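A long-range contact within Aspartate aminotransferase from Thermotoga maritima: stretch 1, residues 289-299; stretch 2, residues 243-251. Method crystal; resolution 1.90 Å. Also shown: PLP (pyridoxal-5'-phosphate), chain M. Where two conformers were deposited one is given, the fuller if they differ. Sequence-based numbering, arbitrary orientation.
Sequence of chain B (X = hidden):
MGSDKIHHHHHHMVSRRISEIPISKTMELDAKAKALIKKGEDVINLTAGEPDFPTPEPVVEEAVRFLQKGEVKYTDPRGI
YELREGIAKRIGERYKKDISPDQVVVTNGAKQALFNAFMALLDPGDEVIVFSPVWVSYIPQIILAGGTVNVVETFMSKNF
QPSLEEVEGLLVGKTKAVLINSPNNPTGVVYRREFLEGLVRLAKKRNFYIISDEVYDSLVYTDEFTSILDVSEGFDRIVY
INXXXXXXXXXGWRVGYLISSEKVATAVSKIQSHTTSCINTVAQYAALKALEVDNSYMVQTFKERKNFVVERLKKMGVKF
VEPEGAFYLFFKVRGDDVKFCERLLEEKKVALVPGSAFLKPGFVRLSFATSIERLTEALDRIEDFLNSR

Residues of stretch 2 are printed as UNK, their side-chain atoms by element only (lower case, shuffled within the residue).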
ATOM      1  N   LYS B 289      11.105 -16.409  -6.936  1.00 27.84           N
ATOM      2  CA  LYS B 289      10.966 -17.768  -7.447  1.00 27.63           C
ATOM      3  C   LYS B 289       9.999 -17.825  -8.626  1.00 27.11           C
ATOM      4  O   LYS B 289      10.177 -18.600  -9.567  1.00 26.51           O
ATOM      5  CB  LYS B 289      10.487 -18.696  -6.318  1.00 28.20           C
ATOM      6  CG  LYS B 289      10.193 -20.171  -6.712  1.00 30.53           C
ATOM      7  CD  LYS B 289      11.408 -20.929  -7.301  1.00 34.30           C
ATOM      8  CE  LYS B 289      12.571 -21.102  -6.312  1.00 38.75           C
ATOM      9  NZ  LYS B 289      13.707 -21.989  -6.819  1.00 41.87           N
ATOM     10  N   ALA B 290       8.949 -17.024  -8.566  1.00 27.42           N
ATOM     11  CA  ALA B 290       7.946 -16.983  -9.622  1.00 28.20           C
ATOM     12  C   ALA B 290       8.552 -16.638 -10.971  1.00 28.80           C
ATOM     13  O   ALA B 290       8.057 -17.121 -11.968  1.00 28.87           O
ATOM     14  CB  ALA B 290       6.872 -16.038  -9.314  1.00 27.67           C
ATOM     15  N   LEU B 291       9.601 -15.813 -10.985  1.00 29.31           N
ATOM     16  CA  LEU B 291      10.346 -15.501 -12.198  1.00 30.71           C
ATOM     17  C   LEU B 291      10.855 -16.746 -12.931  1.00 31.89           C
ATOM     18  O   LEU B 291      10.936 -16.758 -14.157  1.00 32.14           O
ATOM     19  CB  LEU B 291      11.521 -14.592 -11.871  1.00 30.63           C
ATOM     20  CG  LEU B 291      11.162 -13.149 -11.532  1.00 31.67           C
ATOM     21  CD1 LEU B 291      12.370 -12.467 -10.943  1.00 33.35           C
ATOM     22  CD2 LEU B 291      10.678 -12.408 -12.774  1.00 33.37           C
ATOM     23  N   GLU B 292      11.162 -17.804 -12.181  1.00 32.55           N
ATOM     24  CA  GLU B 292      11.629 -19.053 -12.757  1.00 33.48           C
ATOM     25  C   GLU B 292      10.517 -20.021 -13.209  1.00 32.60           C
ATOM     26  O   GLU B 292      10.812 -21.070 -13.785  1.00 31.99           O
ATOM     27  CB  GLU B 292      12.495 -19.792 -11.740  1.00 33.72           C
ATOM     28  CG  GLU B 292      13.684 -19.014 -11.238  1.00 38.63           C
ATOM     29  CD  GLU B 292      14.349 -19.682 -10.031  1.00 43.75           C
ATOM     30  OE1 GLU B 292      14.393 -20.921  -9.965  1.00 43.90           O
ATOM     31  OE2 GLU B 292      14.825 -18.950  -9.130  1.00 50.70           O
ATOM     32  N   VAL B 293       9.263 -19.689 -12.943  1.00 31.61           N
ATOM     33  CA  VAL B 293       8.170 -20.627 -13.078  1.00 32.12           C
ATOM     34  C   VAL B 293       7.446 -20.449 -14.427  1.00 32.11           C
ATOM     35  O   VAL B 293       7.113 -19.352 -14.847  1.00 33.07           O
ATOM     36  CB  VAL B 293       7.212 -20.525 -11.858  1.00 32.67           C
ATOM     37  CG1 VAL B 293       5.944 -21.303 -12.088  1.00 33.19           C
ATOM     38  CG2 VAL B 293       7.942 -20.999 -10.532  1.00 31.93           C
ATOM     39  N   ASP B 294       7.231 -21.556 -15.113  1.00 31.92           N
ATOM     40  CA  ASP B 294       6.497 -21.571 -16.360  1.00 31.81           C
ATOM     41  C   ASP B 294       4.970 -21.621 -16.091  1.00 31.83           C
ATOM     42  O   ASP B 294       4.488 -22.451 -15.310  1.00 32.72           O
ATOM     43  CB  ASP B 294       6.923 -22.789 -17.150  1.00 32.37           C
ATOM     44  CG  ASP B 294       6.113 -22.966 -18.423  1.00 32.79           C
ATOM     45  OD1 ASP B 294       6.179 -22.052 -19.252  1.00 33.82           O
ATOM     46  OD2 ASP B 294       5.417 -23.986 -18.661  1.00 30.08           O
ATOM     47  N   ASN B 295       4.224 -20.749 -16.746  1.00 29.63           N
ATOM     48  CA  ASN B 295       2.778 -20.717 -16.635  1.00 28.94           C
ATOM     49  C   ASN B 295       2.043 -21.206 -17.899  1.00 28.04           C
ATOM     50  O   ASN B 295       0.869 -20.923 -18.065  1.00 29.65           O
ATOM     51  CB  ASN B 295       2.353 -19.285 -16.270  1.00 29.03           C
ATOM     52  CG  ASN B 295       2.438 -18.301 -17.453  1.00 31.31           C
ATOM     53  OD1 ASN B 295       3.086 -18.573 -18.491  1.00 34.81           O
ATOM     54  ND2 ASN B 295       1.807 -17.125 -17.286  1.00 30.09           N
ATOM     55  N   SER B 296       2.744 -21.918 -18.781  1.00 26.94           N
ATOM     56  CA  SER B 296       2.219 -22.394 -20.061  1.00 26.97           C
ATOM     57  C   SER B 296       0.915 -23.191 -19.891  1.00 27.55           C
ATOM     58  O   SER B 296      -0.023 -23.013 -20.672  1.00 25.39           O
ATOM     59  CB  SER B 296       3.291 -23.218 -20.854  1.00 27.19           C
ATOM     60  OG  SER B 296       3.348 -24.518 -20.310  0.50 23.58           O
ATOM     61  N   TYR B 297       0.849 -24.057 -18.873  1.00 27.83           N
ATOM     62  CA  TYR B 297      -0.357 -24.872 -18.685  1.00 30.06           C
ATOM     63  C   TYR B 297      -1.594 -23.992 -18.441  1.00 28.98           C
ATOM     64  O   TYR B 297      -2.672 -24.247 -18.972  1.00 28.92           O
ATOM     65  CB  TYR B 297      -0.230 -25.907 -17.524  1.00 31.06           C
ATOM     66  CG  TYR B 297      -1.446 -26.834 -17.500  1.00 36.93           C
ATOM     67  CD1 TYR B 297      -2.519 -26.621 -16.611  1.00 42.63           C
ATOM     68  CD2 TYR B 297      -1.566 -27.888 -18.429  1.00 43.63           C
ATOM     69  CE1 TYR B 297      -3.675 -27.474 -16.641  1.00 44.01           C
ATOM     70  CE2 TYR B 297      -2.702 -28.720 -18.456  1.00 45.56           C
ATOM     71  CZ  TYR B 297      -3.742 -28.501 -17.546  1.00 45.83           C
ATOM     72  OH  TYR B 297      -4.842 -29.334 -17.577  1.00 52.43           O
ATOM     73  N   MET B 298      -1.425 -22.974 -17.621  1.00 29.01           N
ATOM     74  CA  MET B 298      -2.509 -22.070 -17.312  1.00 29.47           C
ATOM     75  C   MET B 298      -2.942 -21.299 -18.540  1.00 28.73           C
ATOM     76  O   MET B 298      -4.124 -21.151 -18.795  1.00 27.58           O
ATOM     77  CB  MET B 298      -2.072 -21.115 -16.228  1.00 30.21           C
ATOM     78  CG  MET B 298      -3.169 -20.203 -15.778  1.00 33.46           C
ATOM     79  SD  MET B 298      -2.648 -18.987 -14.566  1.00 39.00           S
ATOM     80  CE  MET B 298      -1.136 -19.888 -13.594  1.00 44.43           C
ATOM     81  N   VAL B 299      -1.979 -20.778 -19.290  1.00 29.12           N
ATOM     82  CA  VAL B 299      -2.291 -19.958 -20.459  1.00 28.99           C
ATOM     83  C   VAL B 299      -3.041 -20.822 -21.487  1.00 29.52           C
ATOM     84  O   VAL B 299      -4.003 -20.358 -22.121  1.00 29.30           O
ATOM     85  CB  VAL B 299      -0.999 -19.366 -21.090  1.00 29.42           C
ATOM     86  CG1 VAL B 299      -1.301 -18.750 -22.465  1.00 32.19           C
ATOM     87  CG2 VAL B 299      -0.343 -18.328 -20.159  1.00 29.17           C
ATOM     88  N   UNK B 243       3.236  -7.382 -13.206  1.00 28.37           N
ATOM     89  CA  UNK B 243       3.345  -8.061 -11.929  1.00 28.44           C
ATOM     90  C   UNK B 243       2.971  -9.522 -12.054  1.00 28.26           C
ATOM     91  O   UNK B 243       2.881 -10.047 -13.168  1.00 27.56           O
ATOM     92  N   UNK B 244       2.724 -10.163 -10.914  1.00 28.19           N
ATOM     93  CA  UNK B 244       2.614 -11.622 -10.852  1.00 28.18           C
ATOM     94  C   UNK B 244       1.200 -12.103 -10.703  1.00 28.62           C
ATOM     95  O   UNK B 244       0.926 -13.311 -10.757  1.00 28.83           O
ATOM     96  c   UNK B 244       6.787 -10.352  -9.838  1.00 32.49           C
ATOM     97  c   UNK B 244       3.486 -12.143  -9.697  1.00 28.40           C
ATOM     98  c   UNK B 244       5.728 -12.841 -10.527  1.00 32.51           C
ATOM     99  c   UNK B 244       5.454 -10.629  -9.606  1.00 31.45           C
ATOM    100  c   UNK B 244       4.919 -11.883  -9.914  1.00 28.86           C
ATOM    101  c   UNK B 244       7.604 -11.329 -10.441  1.00 33.30           C
ATOM    102  c   UNK B 244       7.073 -12.575 -10.782  1.00 31.97           C
ATOM    103  N   UNK B 245       0.294 -11.159 -10.519  1.00 28.60           N
ATOM    104  CA  UNK B 245      -1.075 -11.485 -10.139  1.00 29.39           C
ATOM    105  C   UNK B 245      -1.749 -12.367 -11.179  1.00 30.30           C
ATOM    106  O   UNK B 245      -2.344 -13.365 -10.844  1.00 31.00           O
ATOM    107  o   UNK B 245      -1.686  -9.648  -8.678  1.00 30.93           O
ATOM    108  c   UNK B 245      -1.890 -10.214  -9.957  1.00 29.33           C
ATOM    109  N   UNK B 246      -1.670 -11.972 -12.436  1.00 30.14           N
ATOM    110  CA  UNK B 246      -2.401 -12.671 -13.488  1.00 31.18           C
ATOM    111  C   UNK B 246      -1.568 -13.759 -14.102  1.00 30.66           C
ATOM    112  O   UNK B 246      -2.036 -14.878 -14.272  1.00 30.67           O
ATOM    113  c   UNK B 246      -3.714 -10.420 -13.937  1.00 31.39           C
ATOM    114  n   UNK B 246      -5.333  -8.376 -12.837  1.00 42.42           N
ATOM    115  c   UNK B 246      -5.554  -9.683 -12.233  1.00 38.73           C
ATOM    116  c   UNK B 246      -4.864 -10.836 -13.030  1.00 36.46           C
ATOM    117  c   UNK B 246      -2.934 -11.659 -14.552  1.00 31.14           C
ATOM    118  N   UNK B 247      -0.310 -13.440 -14.409  1.00 31.16           N
ATOM    119  CA  UNK B 247       0.585 -14.370 -15.058  1.00 31.04           C
ATOM    120  C   UNK B 247       0.825 -15.630 -14.239  1.00 30.78           C
ATOM    121  O   UNK B 247       1.044 -16.676 -14.823  1.00 30.32           O
ATOM    122  c   UNK B 247       1.923 -13.686 -15.406  1.00 30.97           C
ATOM    123  o   UNK B 247       2.625 -13.312 -14.226  1.00 34.18           O
ATOM    124  N   UNK B 248       0.783 -15.537 -12.901  1.00 30.85           N
ATOM    125  CA  UNK B 248       1.095 -16.675 -12.032  1.00 31.18           C
ATOM    126  C   UNK B 248       0.017 -16.965 -11.030  1.00 30.67           C
ATOM    127  O   UNK B 248       0.236 -17.714 -10.074  1.00 30.86           O
ATOM    128  c   UNK B 248       5.161 -15.604 -13.456  1.00 36.44           C
ATOM    129  c   UNK B 248       2.384 -16.410 -11.279  1.00 32.17           C
ATOM    130  c   UNK B 248       3.586 -16.429 -12.155  1.00 32.92           C
ATOM    131  n   UNK B 248       5.330 -16.912 -13.391  1.00 40.60           N
ATOM    132  c   UNK B 248       4.351 -17.452 -12.592  1.00 37.55           C
ATOM    133  n   UNK B 248       4.096 -15.290 -12.739  1.00 38.30           N
ATOM    134  N   UNK B 249      -1.140 -16.361 -11.235  1.00 29.57           N
ATOM    135  CA  UNK B 249      -2.256 -16.546 -10.348  1.00 30.14           C
ATOM    136  C   UNK B 249      -1.847 -16.304  -8.887  1.00 30.41           C
ATOM    137  O   UNK B 249      -2.064 -17.158  -8.012  1.00 30.69           O
ATOM    138  c   UNK B 249      -2.853 -17.932 -10.516  1.00 29.91           C
ATOM    139  o   UNK B 249      -4.193 -17.938 -10.105  1.00 30.59           O
ATOM    140  N   UNK B 250      -1.191 -15.169  -8.668  1.00 29.46           N
ATOM    141  CA  UNK B 250      -0.685 -14.795  -7.357  1.00 29.87           C
ATOM    142  C   UNK B 250      -1.343 -13.527  -6.850  1.00 29.10           C
ATOM    143  O   UNK B 250      -0.722 -12.747  -6.183  1.00 29.39           O
ATOM    144  c   UNK B 250       1.545 -15.967  -7.519  1.00 27.69           C
ATOM    145  s   UNK B 250       3.326 -15.787  -7.758  1.00 29.25           S
ATOM    146  c   UNK B 250       0.836 -14.635  -7.419  1.00 29.73           C
ATOM    147  c   UNK B 250       3.832 -14.871  -6.284  1.00 30.19           C
ATOM    148  N   UNK B 251      -2.632 -13.336  -7.176  1.00 30.30           N
ATOM    149  CA  UNK B 251      -3.348 -12.085  -6.870  1.00 28.91           C
ATOM    150  C   UNK B 251      -3.297 -11.701  -5.397  1.00 27.49           C
ATOM    151  O   UNK B 251      -3.093 -10.531  -5.099  1.00 27.82           O
ATOM    152  c   UNK B 251      -4.841 -12.147  -7.294  1.00 29.33           C
ATOM    153  c   UNK B 251      -5.029 -12.080  -8.801  1.00 30.06           C
ATOM    154  o   UNK B 251      -5.371 -13.381  -6.855  1.00 29.11           O
TER
HETATM  155  N1  PLP M1234      -4.791  -3.671 -14.339  1.00 41.90           N
HETATM  156  C2  PLP M1234      -5.883  -4.408 -14.752  1.00 42.37           C
HETATM  157  C2A PLP M1234      -6.623  -3.863 -15.937  1.00 37.49           C
HETATM  158  C3  PLP M1234      -6.278  -5.569 -14.069  1.00 41.54           C
HETATM  159  O3  PLP M1234      -7.244  -6.215 -14.456  1.00 38.85           O
HETATM  160  C4  PLP M1234      -5.524  -6.032 -12.979  1.00 44.94           C
HETATM  161  C4A PLP M1234      -5.941  -7.324 -12.243  1.00 46.18           C
HETATM  162  C5  PLP M1234      -4.400  -5.253 -12.608  1.00 46.14           C
HETATM  163  C6  PLP M1234      -4.063  -4.087 -13.292  1.00 42.92           C
HETATM  164  C5A PLP M1234      -3.447  -5.557 -11.472  1.00 46.10           C
HETATM  165  O4P PLP M1234      -3.847  -6.009 -10.190  1.00 37.20           O
HETATM  166  P   PLP M1234      -2.785  -6.397  -9.056  1.00 31.61           P
HETATM  167  O1P PLP M1234      -3.460  -7.565  -8.439  1.00 30.66           O
HETATM  168  O2P PLP M1234      -1.476  -6.685  -9.665  1.00 32.00           O
HETATM  169  O3P PLP M1234      -2.861  -5.177  -8.224  1.00 30.96           O

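Position 243 has no side-chain atoms, so it is Gly 243; nothing of stretch 1 comes near it. Its phi/psi of 175/-164 is an extended conformation that glycine takes up readily.

Position 244 carries one carbon and then a ring of six carbons, with no heteroatom: Phe 244. Its CD2 lies 3.6 Å from Ala 290 CB, and its CZ lies 4.0 Å from Leu 291 CD2. A flat, apolar ring suits a buried place where it can pack against the Ala 290 methyl and meet Leu 291 at its edge.

Position 245 has one carbon and one oxygen, the pattern of Ser 245. It is out of reach of stretch 1 and turns to the cofactor instead, its OG donating a hydrogen bond to PLP O1P at 2.7 Å.

At position 246 four carbons in a row end in a nitrogen, which identifies Lys 246. The nitrogen, NZ, sits 1.4 Å from PLP C4A, a covalent link as expected for an aminotransferase. The end of the chain leads away from stretch 1; the backbone remains near, with O 4.2 Å from Met 298 SD.

Position 247 again shows one carbon and one oxygen, with CB 3.9 Å from Asn 295 ND2: Ser 247. Its backbone O accepts a hydrogen bond from Asn 295 ND2 at 2.6 Å.

Position 248 bears one carbon and a five-membered ring of three carbons and two nitrogens, hence His 248. The ring can use both nitrogens: ND1 shares a hydrogen bond with Ser 247 OG at 2.9 Å, and NE2 donates a weak one to Val 293 O at 3.4 Å. Ala 290 CB stands over one ring face, 4.3 Å from the centroid and almost on its normal, a CH-pi contact.

Position 249 has one carbon and one oxygen, Ser 249. The small side chain lets CB pack 4.0 Å from Met 298 CE, while OG is bonded elsewhere in the structure.

Position 250 is an unbranched chain of two carbons, a sulfur and a carbon: Met 250. Its SD reaches Ala 290 CB at 3.9 Å, adding apolar cover to a buried methyl.

Position 251 has a carbon carrying one oxygen and one carbon, Thr 251; it does not touch stretch 1, and its hydroxyl is hydrogen-bonded elsewhere in the structure.

Ala 290 points its methyl among Phe 244, His 248 and Met 250, while Met 298 lies against the backbone of 246-248 and the CB of Ser 249. Asn 295 makes the stronger of the two hydrogen bonds across the stretches, and His 248 supplies the weaker one. The stretches bury 413 Å² between them, both sides summed.

Stretch 2, residues 243-251: GFSKSHSMT
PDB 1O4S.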